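PDB 2GH0: GDNF family receptor alpha-3 from Homo sapiens, which binds the growth factor artemin, which supports sensory and sympathetic neurons, and thereby triggers autophosphorylation and activation of the RET receptor. Local coordinates for residues Ser113-Val116 with Asp117-Thr120; Arg43-Cys46 with Leu47-Leu51; Lys30-Gly33 with Glu34-Gly38. All coordinates share one frame; numbering follows the deposited sequence.

Interaction 1 (Ser113-Val116 with Asp117-Thr120)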
# COMPACT_ATOMS: atom_id res chain seq x y z
N SER C 113 0.52 -8.53 -51.98
CA SER C 113 -0.94 -8.61 -51.93
C SER C 113 -1.65 -7.25 -51.72
O SER C 113 -2.68 -6.97 -52.35
CB SER C 113 -1.31 -9.64 -50.85
OG SER C 113 -2.71 -9.72 -50.61
N ARG C 114 -1.11 -6.40 -50.84
CA ARG C 114 -1.68 -5.05 -50.61
C ARG C 114 -1.54 -4.20 -51.83
O ARG C 114 -2.45 -3.39 -52.16
CB ARG C 114 -1.05 -4.39 -49.41
CG ARG C 114 -1.27 -5.30 -48.11
CD ARG C 114 -2.79 -5.19 -47.71
NE ARG C 114 -3.11 -6.07 -46.58
CZ ARG C 114 -3.03 -5.67 -45.31
NH1 ARG C 114 -2.65 -4.44 -45.06
NH2 ARG C 114 -3.36 -6.47 -44.27
N LEU C 115 -0.39 -4.37 -52.51
CA LEU C 115 -0.14 -3.57 -53.76
C LEU C 115 -1.05 -4.06 -54.88
O LEU C 115 -1.61 -3.25 -55.60
CB LEU C 115 1.32 -3.58 -54.20
CG LEU C 115 1.66 -2.63 -55.38
CD1 LEU C 115 1.43 -1.13 -55.08
CD2 LEU C 115 3.09 -2.84 -55.86
N VAL C 116 -1.22 -5.36 -54.99
CA VAL C 116 -2.23 -5.88 -55.92
C VAL C 116 -3.64 -5.30 -55.66
O VAL C 116 -4.32 -4.88 -56.60
CB VAL C 116 -2.28 -7.36 -55.93
CG1 VAL C 116 -3.53 -7.84 -56.61
CG2 VAL C 116 -1.03 -7.90 -56.61
N ASP C 117 -4.09 -5.26 -54.41
CA ASP C 117 -5.44 -4.75 -54.26
C ASP C 117 -5.55 -3.27 -54.55
O ASP C 117 -6.60 -2.83 -55.02
CB ASP C 117 -6.19 -5.20 -52.99
CG ASP C 117 -5.36 -5.15 -51.76
OD1 ASP C 117 -4.99 -4.01 -51.39
OD2 ASP C 117 -5.23 -6.24 -51.07
N PHE C 118 -4.51 -2.49 -54.28
CA PHE C 118 -4.55 -1.05 -54.58
C PHE C 118 -4.65 -0.84 -56.12
O PHE C 118 -5.41 0.01 -56.66
CB PHE C 118 -3.30 -0.39 -53.97
CG PHE C 118 -3.11 1.06 -54.39
CD1 PHE C 118 -4.02 2.03 -53.99
CD2 PHE C 118 -2.07 1.42 -55.16
CE1 PHE C 118 -3.88 3.33 -54.37
CE2 PHE C 118 -1.92 2.76 -55.57
CZ PHE C 118 -2.82 3.70 -55.17
N GLN C 119 -3.88 -1.63 -56.86
CA GLN C 119 -3.96 -1.60 -58.34
C GLN C 119 -5.31 -2.04 -58.91
O GLN C 119 -5.69 -1.56 -59.95
CB GLN C 119 -2.88 -2.53 -58.92
CG GLN C 119 -1.54 -1.93 -58.66
CD GLN C 119 -0.36 -2.79 -59.18
OE1 GLN C 119 -0.49 -4.02 -59.44
NE2 GLN C 119 0.79 -2.14 -59.32
N THR C 120 -5.98 -2.97 -58.24
CA THR C 120 -7.29 -3.54 -58.61
C THR C 120 -8.40 -2.51 -58.33
O THR C 120 -9.25 -2.28 -59.19
CB THR C 120 -7.56 -4.83 -57.86
OG1 THR C 120 -6.59 -5.81 -58.27
CG2 THR C 120 -8.96 -5.41 -58.14
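Asp117 turns its carboxylate back against the preceding turn of the helix, where it meets the carbonyls of Ser113 and Arg114. The first torsion (chi1 43°) puts CG between its own backbone N and carbonyl carbon. OD2 thus comes to 2.9 Å from Ser113 O, and OD1 to 2.7 Å from Arg114 O. Both pairs join two acceptors, so the placement is electrostatically unfavourable and the modelled rotamer is best taken with caution; if it is right, it would probably raise the affinity of the acid for a proton. Arg114 gives little direct relief: its NE lies 5.0 Å from Asp117 OD2, while NH1 bonds to Gly144 O. The backbone N of Asp117 bonds normally to Ser113 O. Phe118 follows with its N bonded to Arg114 O and its ring swung to the buried side, CG anti to the backbone N (chi1 171°). Leu115 CD1 approaches this ring obliquely, 4.3 Å from Phe118 CD2. The two side chains belong to the core of the second of two GDNF/GAS1 domains in this receptor fragment, a mainly helical, disulfide-linked unit in which helix 109-121 packs on helices 98-106 and 135-143; Phe118 stacks on Phe185 and meets Phe184 nearly at right angles. Gln119 N bonds to Leu115 O in the straightest link of the turn, with 168° at the hydrogen. The extended side chain of Gln119 passes across Leu115, its NE2 4.1 Å from Leu115 CG. Thr120 grips Val116 O twice: its N bonds there at 3.0 Å, and OG1 at 3.0 Å arrives from above the carbonyl plane. That hydroxyl also lies 4.0 Å from Val116 CG1, on the exposed side of the helix.

Interaction 2 (Arg43-Cys46 with Leu47-Leu51)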
# COMPACT_ATOMS: atom_id res chain seq x y z
N ARG C 43 11.83 0.85 -36.45
CA ARG C 43 10.95 1.15 -37.57
C ARG C 43 9.99 -0.00 -37.89
O ARG C 43 8.85 0.22 -38.28
CB ARG C 43 11.75 1.59 -38.81
CG ARG C 43 10.91 2.00 -39.99
CD ARG C 43 11.82 2.42 -41.17
NE ARG C 43 11.10 2.23 -42.42
CZ ARG C 43 11.28 1.19 -43.24
NH1 ARG C 43 12.17 0.24 -42.93
NH2 ARG C 43 10.56 1.11 -44.37
N HIS C 44 10.49 -1.24 -37.76
CA HIS C 44 9.67 -2.43 -38.06
C HIS C 44 8.50 -2.64 -37.07
O HIS C 44 7.45 -3.18 -37.44
CB HIS C 44 10.54 -3.67 -38.15
CG HIS C 44 11.23 -4.03 -36.87
ND1 HIS C 44 12.42 -3.46 -36.47
CD2 HIS C 44 10.90 -4.94 -35.91
CE1 HIS C 44 12.79 -4.00 -35.31
NE2 HIS C 44 11.89 -4.90 -34.96
N VAL C 45 8.69 -2.20 -35.84
CA VAL C 45 7.62 -2.33 -34.85
C VAL C 45 6.58 -1.26 -35.17
O VAL C 45 5.41 -1.52 -35.16
CB VAL C 45 8.12 -2.16 -33.42
CG1 VAL C 45 6.96 -2.33 -32.42
CG2 VAL C 45 9.18 -3.19 -33.15
N CYS C 46 7.04 -0.05 -35.49
CA CYS C 46 6.08 1.03 -35.90
C CYS C 46 5.25 0.60 -37.10
O CYS C 46 4.02 0.73 -37.14
CB CYS C 46 6.88 2.30 -36.17
SG CYS C 46 5.95 3.63 -36.98
N LEU C 47 5.92 0.02 -38.10
CA LEU C 47 5.24 -0.39 -39.33
C LEU C 47 4.19 -1.46 -38.99
O LEU C 47 3.09 -1.43 -39.49
CB LEU C 47 6.31 -0.96 -40.30
CG LEU C 47 6.82 -0.20 -41.50
CD1 LEU C 47 6.48 1.31 -41.60
CD2 LEU C 47 8.31 -0.67 -41.86
N ARG C 48 4.53 -2.41 -38.14
CA ARG C 48 3.64 -3.50 -37.77
C ARG C 48 2.41 -2.96 -36.99
O ARG C 48 1.28 -3.40 -37.21
CB ARG C 48 4.39 -4.50 -36.87
CG ARG C 48 3.54 -5.66 -36.38
CD ARG C 48 3.02 -6.47 -37.59
NE ARG C 48 1.60 -6.16 -37.86
CZ ARG C 48 0.86 -6.73 -38.80
NH1 ARG C 48 1.36 -7.66 -39.62
NH2 ARG C 48 -0.41 -6.40 -38.90
N GLN C 49 2.64 -1.98 -36.14
CA GLN C 49 1.48 -1.35 -35.39
C GLN C 49 0.59 -0.52 -36.31
O GLN C 49 -0.64 -0.43 -36.09
CB GLN C 49 1.99 -0.53 -34.19
CG GLN C 49 2.66 -1.41 -33.11
CD GLN C 49 1.68 -2.49 -32.63
OE1 GLN C 49 0.59 -2.18 -32.16
NE2 GLN C 49 2.03 -3.73 -32.83
N LEU C 50 1.17 0.12 -37.32
CA LEU C 50 0.37 0.79 -38.38
C LEU C 50 -0.51 -0.20 -39.15
O LEU C 50 -1.72 0.05 -39.39
CB LEU C 50 1.29 1.62 -39.34
CG LEU C 50 1.82 2.93 -38.73
CD1 LEU C 50 2.90 3.44 -39.62
CD2 LEU C 50 0.71 4.01 -38.62
N LEU C 51 0.08 -1.33 -39.55
CA LEU C 51 -0.66 -2.34 -40.29
C LEU C 51 -1.84 -2.84 -39.47
O LEU C 51 -2.97 -2.97 -39.99
CB LEU C 51 0.25 -3.50 -40.67
CG LEU C 51 1.16 -3.25 -41.89
CD1 LEU C 51 2.20 -4.34 -41.90
CD2 LEU C 51 0.39 -3.22 -43.20
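Arg43 and Leu47, one helical turn apart, meet flat group against methyl: Leu47 CD2 sits 3.7 Å above the plane of the Arg43 guanidinium, over its centre. The arginine reaches this position with CG anti to the backbone N (chi1 -177°) and a chain extended as far as NE, whose hydrogen goes to Ala90 O. The guanidinium is thus fixed both by a polar bond and by an apolar neighbour over one face. Leu47 is modelled with torsions far from staggered (chi1 -105°, chi2 12°), which leaves its exact pose less certain; its CD2 is also 3.7 Å from Arg43 O. With an alanine at Arg43, Ala90 O would probably lose its donor and Leu47 CD2 the flat surface it rests on, leaving that isobutyl group freer to turn. Next to this pair the packing stays close, as Cys46 SG lies 4.0 Å from Leu50 CD1. Cys46 is the half of the Cys36-Cys46 disulfide that pins helix 43-56 to the end of helix 23-35 in the first GDNF/GAS1 domain of the fragment. Leu50 faces inward too, touching Tyr32 and Ile85. The backbone is regular here, and Leu50 N bonds to Cys46 O at 2.9 Å. On the solvent side, formed by His44, Val45 and Arg48, the contacts thin out. His44 and Val45 point away from the following turn, and Val45 CG1 comes no nearer to Gln49 CG than 4.5 Å; Gln49 itself leans instead on helix 23-35. Arg48 N bonds to His44 O at 3.1 Å, and Gln49 N to Val45 O at 3.0 Å. Arg48 bends outward along the helix, its guanidinium set over Leu51 CB and in a long, weak ion pair with Glu55.

Interaction 3 (Lys30-Gly33 with Glu34-Gly38)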
# COMPACT_ATOMS: atom_id res chain seq x y z
N LYS C 30 -3.18 4.41 -29.92
CA LYS C 30 -2.18 4.53 -28.85
C LYS C 30 -1.01 3.56 -29.09
O LYS C 30 0.15 3.88 -28.80
CB LYS C 30 -2.81 4.24 -27.46
CG LYS C 30 -3.38 5.54 -26.80
CD LYS C 30 -3.33 5.48 -25.24
CE LYS C 30 -3.32 6.87 -24.53
NZ LYS C 30 -4.13 6.71 -23.07
N ALA C 31 -1.34 2.34 -29.53
CA ALA C 31 -0.36 1.32 -29.83
C ALA C 31 0.65 1.75 -30.91
O ALA C 31 1.86 1.60 -30.70
CB ALA C 31 -1.04 0.01 -30.24
N TYR C 32 0.20 2.30 -32.05
CA TYR C 32 1.18 2.71 -33.04
C TYR C 32 1.85 4.02 -32.66
O TYR C 32 3.01 4.25 -33.01
CB TYR C 32 0.61 2.76 -34.49
CG TYR C 32 -0.12 4.04 -34.93
CD1 TYR C 32 -1.50 4.06 -35.11
CD2 TYR C 32 0.60 5.23 -35.20
CE1 TYR C 32 -2.15 5.24 -35.55
CE2 TYR C 32 -0.01 6.37 -35.63
CZ TYR C 32 -1.40 6.38 -35.81
OH TYR C 32 -2.03 7.55 -36.23
N GLY C 33 1.11 4.90 -31.97
CA GLY C 33 1.70 6.16 -31.54
C GLY C 33 2.89 5.88 -30.64
O GLY C 33 3.91 6.58 -30.72
N GLU C 34 2.75 4.89 -29.76
CA GLU C 34 3.85 4.46 -28.88
C GLU C 34 5.02 3.85 -29.67
O GLU C 34 6.19 4.16 -29.38
CB GLU C 34 3.38 3.44 -27.84
CG GLU C 34 4.48 2.96 -26.89
CD GLU C 34 3.96 2.14 -25.73
OE1 GLU C 34 2.80 1.67 -25.77
OE2 GLU C 34 4.74 1.93 -24.77
N ALA C 35 4.69 2.94 -30.58
CA ALA C 35 5.68 2.25 -31.44
C ALA C 35 6.45 3.19 -32.40
O ALA C 35 7.58 2.92 -32.76
CB ALA C 35 5.03 1.13 -32.20
N CYS C 36 5.85 4.33 -32.71
CA CYS C 36 6.34 5.22 -33.73
C CYS C 36 6.92 6.52 -33.17
O CYS C 36 7.36 7.37 -33.95
CB CYS C 36 5.22 5.53 -34.71
SG CYS C 36 4.52 4.12 -35.59
N SER C 37 6.94 6.67 -31.85
CA SER C 37 7.48 7.85 -31.17
C SER C 37 9.01 7.86 -31.03
O SER C 37 9.66 6.83 -30.83
CB SER C 37 6.92 7.95 -29.72
OG SER C 37 5.53 8.16 -29.76
N GLY C 38 9.54 9.09 -31.07
CA GLY C 38 10.78 9.43 -30.32
C GLY C 38 11.88 9.44 -31.34
O GLY C 38 11.66 8.94 -32.46
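Glu34 N bonds to Lys30 O at 2.9 Å and Ala35 N to Ala31 O at 3.1 Å as helical i to i+4 links, but the following bond, Cys36 N to Tyr32 O, is weak, with only 123° at the hydrogen, and doubtful, since the place of Tyr32 O is less sure. Beyond it a side chain joins in: Ser37 OG donates to Gly33 O in a bond modelled at 2.5 Å, so short that its exact length is doubtful. The serine gets there with OG anti to its carbonyl carbon, and the same hydroxyl also bonds to a polar side chain on the chain of another protein, probably the artemin ligand. Tyr32 has CG set between the backbone N and the carbonyl carbon (chi1 85°). Cys36 SG lies beside this ring and not over it: it is 5.4 Å from the centroid of the Tyr32 ring, near the ring plane, and 4.1 Å from Tyr32 CD2. The far end of the ring is held by OH bonding to Thr84 O, and the receptor's own Phe53 meets it edge-to-face. On the opposing chain an aromatic ring meets Tyr32 with planes about 65° apart. Ala35 packs on Gln49 of helix 43-56, its CB 3.5 Å from Ala31 O. The sulfur that borders the ring is bound in a disulfide, so it acts here as a polarisable surface against the ring edge, with no thiol hydrogen to give; Ser37, if its short bond to Gly33 O is modelled correctly, probably couples the end of this helix to the partner protein.

How the interactions relate
From the N terminus, interaction 3 comes first, where helix 23-35 runs out; interaction 2 follows at the start of helix 43-56, and interaction 1 lies much later, on helix 109-121. Each is a local contact within a continuous stretch, so none closes a long loop, and the three stand in series without nesting or crossing. Interactions 2 and 3 have centres about 9 Å apart, and their disulfide closes the short connection between successive helices, beside which Gln49 packs on Ala31 and Tyr32. Interaction 1 belongs to the second GDNF/GAS1 domain of the fragment, yet Arg114 rests against Leu51, so interactions 1 and 2 touch across the two domains.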